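Local coordinates for protein CalG4 (Micromonospora echinospora, PDB 3IA7) that is a two-domain protein of the GT-B fold whose C-terminal domain belongs to the erythromycin biosynthesis protein CIII-like family, at residues Leu79-Val84 / His162-Asp167; Val233-Leu238 / Gln287-His292; Val263-Gly268 / Ala274-Leu279. All coordinates share one frame; numbering follows the deposited sequence. Where two conformers were deposited one is given.

Contact 1. Residues Leu79-Val84 / His162-Asp167; sequences LHLVYV and HSVLVD
Val84 meets Val164 with CG1 and Leu165 with both methyls, and this is the closest packing between segments 79-84 and 162-167. Its CG1 lies 3.8 Å from Val164 CG1, the two side chains passing side by side and pointing opposite ways. Leu165 CD2 settles against the pair of Val84 methyls, 3.9 Å from CG1 and 3.9 Å from CG2. With CG1 anti to the backbone N (chi1 177°), Val84 turns that branch to Val164, while CG2, like CG1, meets Leu165 CD2. Leu165 starts off to one side of the helix pair; chi2 177° sends CD1 on along the chain and turns the other branch, CD2, to Val84. Both Val84 and Leu165 are buried; Leu165 also rests on Val178 and Trp182 of helix 178-182 and on Ile114 of helix 113-123. The short segments run nearly parallel, their axes 18° apart and 11.0 Å at closest approach. That is a wide spacing, and it fits the small buried surface of 151 Å². Both helices belong to the N-terminal Rossmann-like half of the GT-B fold, helix 75-98 leading into strand 105-109 and helix 159-170 lying between strands 127-131 and 189-191. Toward solvent the packing thins: Val164 is exposed, and its CG2 comes no nearer than 4.5 Å to Leu81 CD2. Leu81 leans on Val161, one turn earlier on the partner helix.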
ATOM      1  N   LEU A  79      -1.804 -34.873  -3.654  1.00 21.97           N
ATOM      2  CA  LEU A  79      -2.094 -33.468  -3.474  1.00 22.12           C
ATOM      3  C   LEU A  79      -2.972 -33.212  -2.264  1.00 21.06           C
ATOM      4  O   LEU A  79      -2.683 -32.293  -1.495  1.00 20.79           O
ATOM      5  CB  LEU A  79      -2.771 -32.869  -4.706  1.00 22.28           C
ATOM      6  CG  LEU A  79      -1.952 -32.813  -5.986  1.00 25.24           C
ATOM      7  CD1 LEU A  79      -2.845 -32.157  -7.059  1.00 27.39           C
ATOM      8  CD2 LEU A  79      -0.668 -32.010  -5.754  1.00 30.14           C
ATOM      9  N   HIS A  80      -4.071 -33.963  -2.129  1.00 19.32           N
ATOM     10  CA  HIS A  80      -4.890 -33.846  -0.923  1.00 18.83           C
ATOM     11  C   HIS A  80      -4.120 -34.169   0.356  1.00 17.89           C
ATOM     12  O   HIS A  80      -4.363 -33.551   1.393  1.00 17.19           O
ATOM     13  CB  HIS A  80      -6.112 -34.744  -0.975  1.00 17.44           C
ATOM     14  CG  HIS A  80      -7.037 -34.453  -2.127  1.00 19.49           C
ATOM     15  ND1 HIS A  80      -7.289 -33.171  -2.568  1.00 18.80           N
ATOM     16  CD2 HIS A  80      -7.807 -35.270  -2.881  1.00 18.76           C
ATOM     17  CE1 HIS A  80      -8.162 -33.213  -3.561  1.00 22.76           C
ATOM     18  NE2 HIS A  80      -8.479 -34.479  -3.781  1.00 20.28           N
ATOM     19  N   LEU A  81      -3.276 -35.187   0.313  1.00 17.41           N
ATOM     20  CA  LEU A  81      -2.529 -35.568   1.532  1.00 18.44           C
ATOM     21  C   LEU A  81      -1.527 -34.499   1.948  1.00 17.19           C
ATOM     22  O   LEU A  81      -1.344 -34.257   3.162  1.00 17.90           O
ATOM     23  CB  LEU A  81      -1.851 -36.960   1.419  1.00 17.63           C
ATOM     24  CG  LEU A  81      -2.857 -38.130   1.321  1.00 17.73           C
ATOM     25  CD1 LEU A  81      -2.104 -39.421   1.014  1.00 18.80           C
ATOM     26  CD2 LEU A  81      -3.694 -38.283   2.586  1.00 18.98           C
ATOM     27  N   VAL A  82      -0.904 -33.837   0.969  1.00 17.30           N
ATOM     28  CA  VAL A  82       0.050 -32.774   1.313  1.00 17.55           C
ATOM     29  C   VAL A  82      -0.707 -31.588   1.913  1.00 16.73           C
ATOM     30  O   VAL A  82      -0.171 -30.912   2.769  1.00 16.30           O
ATOM     31  CB  VAL A  82       1.019 -32.324   0.137  1.00 18.40           C
ATOM     32  CG1 VAL A  82       0.293 -31.608  -0.975  1.00 19.43           C
ATOM     33  CG2 VAL A  82       2.091 -31.394   0.687  1.00 18.50           C
ATOM     34  N   TYR A  83      -1.931 -31.361   1.456  1.00 16.72           N
ATOM     35  CA  TYR A  83      -2.798 -30.290   1.992  1.00 16.57           C
ATOM     36  C   TYR A  83      -3.052 -30.546   3.488  1.00 15.86           C
ATOM     37  O   TYR A  83      -2.936 -29.632   4.340  1.00 14.93           O
ATOM     38  CB  TYR A  83      -4.127 -30.273   1.210  1.00 16.15           C
ATOM     39  CG  TYR A  83      -5.155 -29.306   1.758  1.00 18.56           C
ATOM     40  CD1 TYR A  83      -5.058 -27.925   1.486  1.00 17.68           C
ATOM     41  CD2 TYR A  83      -6.215 -29.751   2.573  1.00 16.22           C
ATOM     42  CE1 TYR A  83      -6.015 -27.025   2.000  1.00 18.81           C
ATOM     43  CE2 TYR A  83      -7.162 -28.860   3.085  1.00 18.15           C
ATOM     44  CZ  TYR A  83      -7.048 -27.505   2.794  1.00 15.47           C
ATOM     45  OH  TYR A  83      -7.960 -26.598   3.279  1.00 18.39           O
ATOM     46  N   VAL A  84      -3.432 -31.787   3.789  1.00 14.50           N
ATOM     47  CA  VAL A  84      -3.653 -32.197   5.180  1.00 14.04           C
ATOM     48  C   VAL A  84      -2.370 -32.071   6.024  1.00 13.20           C
ATOM     49  O   VAL A  84      -2.427 -31.505   7.130  1.00 12.47           O
ATOM     50  CB  VAL A  84      -4.315 -33.598   5.296  1.00 13.99           C
ATOM     51  CG1 VAL A  84      -4.445 -33.998   6.770  1.00 13.85           C
ATOM     52  CG2 VAL A  84      -5.728 -33.577   4.634  1.00 13.21           C
ATOM     53  N   HIS A 162      -9.881 -39.434   3.905  1.00 15.34           N
ATOM     54  CA  HIS A 162     -10.952 -39.594   4.872  1.00 15.59           C
ATOM     55  C   HIS A 162     -10.433 -40.262   6.159  1.00 16.02           C
ATOM     56  O   HIS A 162     -10.772 -39.815   7.265  1.00 15.97           O
ATOM     57  CB  HIS A 162     -12.098 -40.417   4.247  1.00 15.09           C
ATOM     58  CG  HIS A 162     -13.262 -40.628   5.165  1.00 15.30           C
ATOM     59  ND1 HIS A 162     -13.339 -41.703   6.032  1.00 15.74           N
ATOM     60  CD2 HIS A 162     -14.362 -39.871   5.397  1.00 14.45           C
ATOM     61  CE1 HIS A 162     -14.462 -41.619   6.728  1.00 17.14           C
ATOM     62  NE2 HIS A 162     -15.097 -40.511   6.367  1.00 17.13           N
ATOM     63  N   SER A 163      -9.625 -41.324   6.021  1.00 15.86           N
ATOM     64  CA  SER A 163      -9.184 -42.066   7.197  1.00 16.25           C
ATOM     65  C   SER A 163      -8.286 -41.172   8.063  1.00 15.50           C
ATOM     66  O   SER A 163      -8.415 -41.154   9.295  1.00 14.31           O
ATOM     67  CB  SER A 163      -8.480 -43.379   6.814  1.00 17.62           C
ATOM     68  OG  SER A 163      -7.343 -43.119   6.007  1.00 22.08           O
ATOM     69  N   VAL A 164      -7.417 -40.404   7.411  1.00 15.25           N
ATOM     70  CA  VAL A 164      -6.517 -39.512   8.126  1.00 15.63           C
ATOM     71  C   VAL A 164      -7.339 -38.464   8.848  1.00 14.42           C
ATOM     72  O   VAL A 164      -7.056 -38.112   9.968  1.00 14.15           O
ATOM     73  CB  VAL A 164      -5.490 -38.808   7.188  1.00 16.16           C
ATOM     74  CG1 VAL A 164      -4.820 -37.633   7.926  1.00 18.57           C
ATOM     75  CG2 VAL A 164      -4.437 -39.828   6.724  1.00 18.48           C
ATOM     76  N   LEU A 165      -8.333 -37.924   8.171  1.00 13.09           N
ATOM     77  CA  LEU A 165      -9.142 -36.868   8.743  1.00 13.83           C
ATOM     78  C   LEU A 165     -10.073 -37.292   9.876  1.00 12.72           C
ATOM     79  O   LEU A 165     -10.195 -36.562  10.881  1.00 12.41           O
ATOM     80  CB  LEU A 165      -9.886 -36.072   7.628  1.00 12.95           C
ATOM     81  CG  LEU A 165      -8.992 -35.147   6.765  1.00 13.63           C
ATOM     82  CD1 LEU A 165      -9.821 -34.517   5.711  1.00 15.21           C
ATOM     83  CD2 LEU A 165      -8.241 -34.013   7.529  1.00 14.91           C
ATOM     84  N   VAL A 166     -10.716 -38.467   9.745  1.00 13.07           N
ATOM     85  CA  VAL A 166     -11.506 -38.975  10.846  1.00 13.00           C
ATOM     86  C   VAL A 166     -10.640 -39.099  12.119  1.00 12.98           C
ATOM     87  O   VAL A 166     -11.079 -38.731  13.206  1.00 13.15           O
ATOM     88  CB  VAL A 166     -12.161 -40.364  10.530  1.00 13.04           C
ATOM     89  CG1 VAL A 166     -12.766 -41.005  11.792  1.00 14.69           C
ATOM     90  CG2 VAL A 166     -13.231 -40.187   9.465  1.00 12.60           C
ATOM     91  N   ASP A 167      -9.448 -39.655  11.962  1.00 12.99           N
ATOM     92  CA  ASP A 167      -8.537 -39.891  13.075  1.00 13.55           C
ATOM     93  C   ASP A 167      -8.140 -38.562  13.728  1.00 12.46           C
ATOM     94  O   ASP A 167      -8.215 -38.406  14.960  1.00 11.40           O
ATOM     95  CB  ASP A 167      -7.286 -40.632  12.584  1.00 13.71           C
ATOM     96  CG  ASP A 167      -6.414 -41.110  13.741  1.00 16.79           C
ATOM     97  OD1 ASP A 167      -6.783 -42.073  14.437  1.00 20.83           O
ATOM     98  OD2 ASP A 167      -5.386 -40.481  13.970  1.00 20.23           O
TER

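Contact 2. Residues Val233-Leu238 / Gln287-His292; sequences VLLVSL and QWIPFH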
ATOM      1  N   VAL A 233      -2.474   4.232 -22.286  1.00 17.57           N
ATOM      2  CA  VAL A 233      -1.463   3.474 -21.547  1.00 17.91           C
ATOM      3  C   VAL A 233      -2.000   2.039 -21.343  1.00 17.78           C
ATOM      4  O   VAL A 233      -3.156   1.846 -20.964  1.00 17.56           O
ATOM      5  CB  VAL A 233      -1.109   4.116 -20.180  1.00 17.84           C
ATOM      6  CG1 VAL A 233      -0.127   3.204 -19.383  1.00 18.30           C
ATOM      7  CG2 VAL A 233      -0.451   5.528 -20.358  1.00 16.32           C
ATOM      8  N   LEU A 234      -1.140   1.057 -21.601  1.00 16.96           N
ATOM      9  CA  LEU A 234      -1.416  -0.322 -21.280  1.00 16.29           C
ATOM     10  C   LEU A 234      -0.467  -0.815 -20.214  1.00 16.16           C
ATOM     11  O   LEU A 234       0.769  -0.647 -20.344  1.00 16.93           O
ATOM     12  CB  LEU A 234      -1.289  -1.191 -22.538  1.00 16.28           C
ATOM     13  CG  LEU A 234      -1.433  -2.724 -22.353  1.00 17.65           C
ATOM     14  CD1 LEU A 234      -2.856  -3.181 -21.902  1.00 15.63           C
ATOM     15  CD2 LEU A 234      -1.024  -3.457 -23.608  1.00 16.68           C
ATOM     16  N   LEU A 235      -1.008  -1.441 -19.161  1.00 15.67           N
ATOM     17  CA  LEU A 235      -0.158  -2.187 -18.218  1.00 16.23           C
ATOM     18  C   LEU A 235      -0.232  -3.666 -18.563  1.00 14.66           C
ATOM     19  O   LEU A 235      -1.323  -4.235 -18.707  1.00 16.11           O
ATOM     20  CB  LEU A 235      -0.585  -1.958 -16.751  1.00 16.33           C
ATOM     21  CG  LEU A 235       0.163  -2.773 -15.633  1.00 15.85           C
ATOM     22  CD1 LEU A 235       1.612  -2.499 -15.669  1.00 14.68           C
ATOM     23  CD2 LEU A 235      -0.368  -2.417 -14.259  1.00 19.15           C
ATOM     24  N   VAL A 236       0.917  -4.282 -18.677  1.00 14.30           N
ATOM     25  CA  VAL A 236       1.023  -5.706 -18.910  1.00 14.98           C
ATOM     26  C   VAL A 236       1.749  -6.362 -17.719  1.00 16.12           C
ATOM     27  O   VAL A 236       2.871  -5.964 -17.349  1.00 16.68           O
ATOM     28  CB  VAL A 236       1.851  -6.040 -20.181  1.00 14.54           C
ATOM     29  CG1 VAL A 236       1.909  -7.589 -20.348  1.00 14.98           C
ATOM     30  CG2 VAL A 236       1.247  -5.359 -21.407  1.00 11.71           C
ATOM     31  N   SER A 237       1.124  -7.365 -17.122  1.00 15.82           N
ATOM     32  CA  SER A 237       1.790  -8.035 -15.987  1.00 18.78           C
ATOM     33  C   SER A 237       1.377  -9.487 -15.917  1.00 18.90           C
ATOM     34  O   SER A 237       0.203  -9.769 -16.067  1.00 18.64           O
ATOM     35  CB  SER A 237       1.373  -7.331 -14.697  1.00 18.62           C
ATOM     36  OG  SER A 237       2.040  -7.925 -13.600  1.00 25.31           O
ATOM     37  N   LEU A 238       2.302 -10.408 -15.643  1.00 19.79           N
ATOM     38  CA  LEU A 238       1.927 -11.816 -15.463  1.00 21.04           C
ATOM     39  C   LEU A 238       2.205 -12.296 -14.047  1.00 22.52           C
ATOM     40  O   LEU A 238       2.223 -13.499 -13.781  1.00 23.05           O
ATOM     41  CB  LEU A 238       2.700 -12.715 -16.441  1.00 21.00           C
ATOM     42  CG  LEU A 238       2.464 -12.542 -17.956  1.00 19.68           C
ATOM     43  CD1 LEU A 238       3.240 -13.661 -18.720  1.00 19.30           C
ATOM     44  CD2 LEU A 238       0.983 -12.580 -18.284  1.00 14.15           C
ATOM     45  N   GLN A 287      11.314  -5.158 -13.804  1.00 15.22           N
ATOM     46  CA  GLN A 287      10.979  -6.249 -12.902  1.00 15.67           C
ATOM     47  C   GLN A 287       9.835  -5.861 -11.964  1.00 15.63           C
ATOM     48  O   GLN A 287       8.919  -6.651 -11.783  1.00 16.03           O
ATOM     49  CB  GLN A 287      12.184  -6.720 -12.109  1.00 14.13           C
ATOM     50  CG  GLN A 287      13.235  -7.465 -12.980  1.00 16.01           C
ATOM     51  CD  GLN A 287      14.288  -8.193 -12.148  1.00 17.68           C
ATOM     52  OE1 GLN A 287      14.598  -7.793 -11.023  1.00 20.30           O
ATOM     53  NE2 GLN A 287      14.805  -9.282 -12.677  1.00 19.45           N
ATOM     54  N   TRP A 288       9.929  -4.655 -11.381  1.00 15.76           N
ATOM     55  CA  TRP A 288       8.892  -4.048 -10.562  1.00 17.81           C
ATOM     56  C   TRP A 288       8.523  -2.648 -11.059  1.00 17.58           C
ATOM     57  O   TRP A 288       9.367  -1.859 -11.467  1.00 16.73           O
ATOM     58  CB  TRP A 288       9.337  -3.935  -9.109  1.00 17.73           C
ATOM     59  CG  TRP A 288       9.175  -5.244  -8.375  1.00 20.11           C
ATOM     60  CD1 TRP A 288       8.018  -5.725  -7.806  1.00 22.66           C
ATOM     61  CD2 TRP A 288      10.153  -6.242  -8.179  1.00 13.87           C
ATOM     62  NE1 TRP A 288       8.231  -6.959  -7.247  1.00 18.24           N
ATOM     63  CE2 TRP A 288       9.528  -7.308  -7.475  1.00 21.10           C
ATOM     64  CE3 TRP A 288      11.530  -6.330  -8.452  1.00 15.10           C
ATOM     65  CZ2 TRP A 288      10.224  -8.431  -7.074  1.00 17.35           C
ATOM     66  CZ3 TRP A 288      12.167  -7.421  -8.104  1.00 16.85           C
ATOM     67  CH2 TRP A 288      11.536  -8.474  -7.399  1.00 18.97           C
ATOM     68  N   ILE A 289       7.253  -2.328 -10.925  1.00 19.60           N
ATOM     69  CA  ILE A 289       6.741  -1.002 -11.247  1.00 22.43           C
ATOM     70  C   ILE A 289       5.682  -0.682 -10.175  1.00 23.46           C
ATOM     71  O   ILE A 289       5.097  -1.611  -9.614  1.00 23.09           O
ATOM     72  CB  ILE A 289       6.212  -0.974 -12.719  1.00 22.53           C
ATOM     73  CG1 ILE A 289       5.871   0.450 -13.157  1.00 25.38           C
ATOM     74  CG2 ILE A 289       4.964  -1.853 -12.902  1.00 24.73           C
ATOM     75  CD1 ILE A 289       6.997   1.393 -12.966  1.00 22.92           C
ATOM     76  N   PRO A 290       5.402   0.621  -9.887  1.00 25.22           N
ATOM     77  CA  PRO A 290       4.286   0.754  -8.940  1.00 25.24           C
ATOM     78  C   PRO A 290       2.966   0.615  -9.690  1.00 24.83           C
ATOM     79  O   PRO A 290       2.641   1.495 -10.506  1.00 24.99           O
ATOM     80  CB  PRO A 290       4.490   2.162  -8.333  1.00 26.51           C
ATOM     81  CG  PRO A 290       5.350   2.934  -9.364  1.00 26.46           C
ATOM     82  CD  PRO A 290       5.899   1.935 -10.364  1.00 25.15           C
ATOM     83  N   PHE A 291       2.235  -0.498  -9.466  1.00 24.21           N
ATOM     84  CA  PHE A 291       1.041  -0.778 -10.270  1.00 24.11           C
ATOM     85  C   PHE A 291       0.024   0.353 -10.193  1.00 21.96           C
ATOM     86  O   PHE A 291      -0.506   0.730 -11.213  1.00 20.32           O
ATOM     87  CB  PHE A 291       0.313  -2.116  -9.960  1.00 25.31           C
ATOM     88  CG  PHE A 291       0.988  -3.341 -10.502  1.00 28.74           C
ATOM     89  CD1 PHE A 291       2.002  -3.259 -11.445  1.00 29.04           C
ATOM     90  CD2 PHE A 291       0.599  -4.600 -10.056  1.00 34.11           C
ATOM     91  CE1 PHE A 291       2.628  -4.407 -11.929  1.00 31.34           C
ATOM     92  CE2 PHE A 291       1.224  -5.769 -10.546  1.00 35.89           C
ATOM     93  CZ  PHE A 291       2.248  -5.661 -11.487  1.00 31.89           C
ATOM     94  N   HIS A 292      -0.219   0.893  -8.996  0.50 21.59           N
ATOM     95  CA  HIS A 292      -1.251   1.923  -8.840  0.50 20.83           C
ATOM     96  C   HIS A 292      -0.997   3.166  -9.702  0.50 19.44           C
ATOM     97  O   HIS A 292      -1.929   3.700 -10.293  0.50 18.31           O
ATOM     98  CB  HIS A 292      -1.463   2.335  -7.385  0.50 21.87           C
ATOM     99  CG  HIS A 292      -2.797   2.977  -7.146  0.50 22.71           C
ATOM    100  ND1 HIS A 292      -3.952   2.547  -7.771  0.50 25.29           N
ATOM    101  CD2 HIS A 292      -3.158   4.024  -6.368  0.50 24.15           C
ATOM    102  CE1 HIS A 292      -4.967   3.297  -7.378  0.50 25.65           C
ATOM    103  NE2 HIS A 292      -4.511   4.200  -6.526  0.50 23.07           N
TER
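Leu235 and Phe291 are the residues whose backbones come nearest, with CA atoms 8.2 Å apart, and the three close residue pairs all meet through side-chain atoms. Val233 to Val236 lie on strand 233-237, an inner strand of the C-terminal parallel sheet and the first of it in the chain. Its side chains alternate: Leu235 and Ser237 point to the partner segment, while Val236 points away, to Phe248 of helix 246-256. The other segment is extended through Ile289 (phi/psi -142/155°), then bends at Pro290, the N-cap residue, into the short helix 291-295. Phe291, in the first turn of that helix, sends its ring back toward the strand.

Leu235 lies across Phe291, nearly perpendicular to it. Leu235 CD2 sits 3.8 Å from Phe291 CD1, close to the root of the ring, and comes in obliquely. Its other methyl turns to Ile289, Leu235 CD1 lying 4.4 Å from Ile289 CG2. At the far end of the same ring, Ser237 OG approaches Phe291 CZ to 3.1 Å, again obliquely, and Ser237 CB follows at 3.7 Å from CZ. Ser237 OG is anti to its own backbone N (chi1 -178°), which swings the hydroxyl out to the ring; it also has a weak hydrogen bond with Gly239 N.

Segment 287-292 also borders the second subunit: Ile289 N is hydrogen-bonded to Gln221 OE1 of that subunit and Trp288 NE1 to its Pro222 O.

Leu235 and Ser237 thus hold the aromatic ring at its two ends, one by a methyl and one by an oxygen. The close approach at CZ is tight for carbon and oxygen, and the polarised ring C-H may make it mildly favourable, in a buried place where the hydroxyl's bond to Gly239 is weak.

Contact 3. Residues Val263-Gly268 / Ala274-Leu279; sequences VVMAIG and AVLGPL
Gly277 N donates to Ala274 O at 3.0 Å, closing the turn that carries Leu276 onto Met265 and Ile267 and, shortly after, Leu279 onto Met265. Gly277 itself has a positive phi (78°), which redirects the chain after the helical conformations of residues 274-276. Asp272 OD1 holds the start of this turn through Ala274 N. Across the contact the approach is purely apolar and made by the ends of side chains, for even the nearest CA atoms, those of Ile267 and Leu276, are 10.0 Å apart. Leu276 CD1 is the shared point. It lies 3.9 Å from Met265 CE, the two side chains overlapping from opposing directions, and 4.2 Å from Ile267 CG2, where leucine and isoleucine meet tip to tip. Met265, a selenomethionine, bends at its last torsion (chi3 -72°), and Met265 CE also lies 4.2 Å from Leu279 CD2. The loop thereby closes over one face of strand 262-266, the second strand of the Rossmann-like C-terminal domain, before the chain enters strand 283-286. Leu276 reaches further, to Phe249 of helix 246-256 and to Ala285, so it lies between helix 246-256 and the sheet. With three methyl contacts and no polar pair across it, the contact probably rests on dispersion and water exclusion, while the Gly277 N to Ala274 O bond shapes the turn that presents the leucines.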
ATOM      1  N   VAL A 263       3.334   1.350 -23.481  1.00 17.54           N
ATOM      2  CA  VAL A 263       3.143   0.039 -22.803  1.00 17.70           C
ATOM      3  C   VAL A 263       4.138  -0.079 -21.639  1.00 16.80           C
ATOM      4  O   VAL A 263       5.371   0.106 -21.820  1.00 16.40           O
ATOM      5  CB  VAL A 263       3.304  -1.155 -23.815  1.00 18.40           C
ATOM      6  CG1 VAL A 263       3.161  -2.543 -23.073  1.00 16.60           C
ATOM      7  CG2 VAL A 263       2.262  -1.013 -24.975  1.00 18.47           C
ATOM      8  N   VAL A 264       3.615  -0.400 -20.458  1.00 16.32           N
ATOM      9  CA  VAL A 264       4.470  -0.699 -19.302  1.00 17.14           C
ATOM     10  C   VAL A 264       4.355  -2.180 -18.972  1.00 16.83           C
ATOM     11  O   VAL A 264       3.248  -2.666 -18.710  1.00 16.91           O
ATOM     12  CB  VAL A 264       4.094   0.139 -18.059  1.00 16.72           C
ATOM     13  CG1 VAL A 264       5.017  -0.232 -16.875  1.00 17.02           C
ATOM     14  CG2 VAL A 264       4.105   1.632 -18.382  1.00 13.90           C
HETATM   15  N   MSE A 265       5.484  -2.883 -19.046  1.00 17.45           N
HETATM   16  CA  MSE A 265       5.476  -4.318 -18.800  1.00 19.67           C
HETATM   17  C   MSE A 265       6.194  -4.586 -17.496  1.00 18.27           C
HETATM   18  O   MSE A 265       7.365  -4.217 -17.337  1.00 20.29           O
HETATM   19  CB  MSE A 265       6.078  -5.115 -19.965  1.00 17.61           C
HETATM   20  CG  MSE A 265       5.629  -4.578 -21.352  1.00 19.11           C
HETATM   21 SE   MSE A 265       5.883  -5.892 -22.723  0.70 22.47          SE
HETATM   22  CE  MSE A 265       7.886  -5.757 -22.743  1.00 14.34           C
ATOM     23  N   ALA A 266       5.488  -5.207 -16.550  1.00 18.68           N
ATOM     24  CA  ALA A 266       6.068  -5.648 -15.263  1.00 18.93           C
ATOM     25  C   ALA A 266       6.355  -7.136 -15.385  1.00 18.90           C
ATOM     26  O   ALA A 266       5.419  -7.957 -15.516  1.00 19.67           O
ATOM     27  CB  ALA A 266       5.099  -5.406 -14.128  1.00 19.85           C
ATOM     28  N   ILE A 267       7.636  -7.488 -15.368  1.00 18.86           N
ATOM     29  CA  ILE A 267       8.057  -8.840 -15.715  1.00 18.60           C
ATOM     30  C   ILE A 267       8.448  -9.702 -14.498  1.00 18.21           C
ATOM     31  O   ILE A 267       8.761 -10.869 -14.630  1.00 18.04           O
ATOM     32  CB  ILE A 267       9.155  -8.845 -16.829  1.00 18.89           C
ATOM     33  CG1 ILE A 267      10.531  -8.409 -16.261  1.00 17.55           C
ATOM     34  CG2 ILE A 267       8.726  -8.042 -18.049  1.00 20.28           C
ATOM     35  CD1 ILE A 267      11.670  -8.452 -17.293  1.00 18.47           C
ATOM     36  N   GLY A 268       8.411  -9.119 -13.300  1.00 17.91           N
ATOM     37  CA  GLY A 268       8.675  -9.865 -12.071  1.00 17.43           C
ATOM     38  C   GLY A 268      10.156 -10.062 -11.765  1.00 17.29           C
ATOM     39  O   GLY A 268      11.017  -9.674 -12.549  1.00 16.96           O
ATOM     40  N   ALA A 274      16.912  -7.596 -19.832  1.00 28.05           N
ATOM     41  CA  ALA A 274      17.834  -7.656 -20.968  1.00 27.56           C
ATOM     42  C   ALA A 274      17.505  -8.825 -21.901  1.00 27.32           C
ATOM     43  O   ALA A 274      17.771  -8.758 -23.099  1.00 26.86           O
ATOM     44  CB  ALA A 274      19.289  -7.760 -20.490  1.00 27.49           C
ATOM     45  N   VAL A 275      16.935  -9.887 -21.337  1.00 26.76           N
ATOM     46  CA  VAL A 275      16.514 -11.084 -22.084  1.00 26.63           C
ATOM     47  C   VAL A 275      15.543 -10.762 -23.238  1.00 26.07           C
ATOM     48  O   VAL A 275      15.612 -11.369 -24.309  1.00 25.22           O
ATOM     49  CB  VAL A 275      15.927 -12.153 -21.104  1.00 27.21           C
ATOM     50  CG1 VAL A 275      14.487 -12.554 -21.464  1.00 28.69           C
ATOM     51  CG2 VAL A 275      16.841 -13.343 -20.965  1.00 26.66           C
ATOM     52  N   LEU A 276      14.665  -9.784 -23.002  1.00 24.64           N
ATOM     53  CA  LEU A 276      13.672  -9.330 -23.964  1.00 23.96           C
ATOM     54  C   LEU A 276      14.295  -8.760 -25.214  1.00 23.60           C
ATOM     55  O   LEU A 276      13.665  -8.756 -26.263  1.00 23.79           O
ATOM     56  CB  LEU A 276      12.744  -8.268 -23.320  1.00 22.87           C
ATOM     57  CG  LEU A 276      12.044  -8.732 -22.052  1.00 23.02           C
ATOM     58  CD1 LEU A 276      11.091  -7.631 -21.478  1.00 19.15           C
ATOM     59  CD2 LEU A 276      11.263 -10.000 -22.324  1.00 25.39           C
ATOM     60  N   GLY A 277      15.537  -8.288 -25.103  1.00 23.36           N
ATOM     61  CA  GLY A 277      16.200  -7.615 -26.227  1.00 21.93           C
ATOM     62  C   GLY A 277      15.710  -6.181 -26.398  1.00 21.29           C
ATOM     63  O   GLY A 277      14.937  -5.682 -25.547  1.00 21.81           O
ATOM     64  N   PRO A 278      16.127  -5.520 -27.501  1.00 20.62           N
ATOM     65  CA  PRO A 278      15.765  -4.129 -27.819  1.00 19.97           C
ATOM     66  C   PRO A 278      14.242  -3.967 -27.850  1.00 19.76           C
ATOM     67  O   PRO A 278      13.564  -4.769 -28.487  1.00 20.18           O
ATOM     68  CB  PRO A 278      16.373  -3.916 -29.222  1.00 19.87           C
ATOM     69  CG  PRO A 278      17.451  -4.933 -29.329  1.00 19.79           C
ATOM     70  CD  PRO A 278      16.963  -6.122 -28.556  1.00 20.09           C
ATOM     71  N   LEU A 279      13.715  -2.984 -27.116  1.00 18.61           N
ATOM     72  CA  LEU A 279      12.279  -2.693 -27.088  1.00 17.77           C
ATOM     73  C   LEU A 279      11.954  -1.446 -27.938  1.00 17.99           C
ATOM     74  O   LEU A 279      12.798  -0.574 -28.087  1.00 17.31           O
ATOM     75  CB  LEU A 279      11.823  -2.486 -25.641  1.00 17.59           C
ATOM     76  CG  LEU A 279      11.937  -3.729 -24.757  1.00 17.43           C
ATOM     77  CD1 LEU A 279      11.485  -3.427 -23.310  1.00 20.72           C
ATOM     78  CD2 LEU A 279      11.106  -4.870 -25.344  1.00 20.07           C
TER

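In the fold
Contacts 2 and 3 share one sheet, their centres 11 Å apart. Its neighbouring parallel strands 233-237 and 262-266 are joined by two probable hydrogen bonds, Val236 N to Val264 O and Val236 O to Ala266 N, each 2.8 Å. The contacts use opposite faces of that sheet: contact 2 the one covered by helix 291-295, contact 3 the one covered by helix 246-256. Phe291 CE1 also packs on Ala266 CB at 3.5 Å. A bound calcium ion lies about 13 Å from the side chain of Ile289. Contact 1 belongs to the N-terminal domain, its centre about 40 Å from that of contact 2 and about 43 Å from that of contact 3.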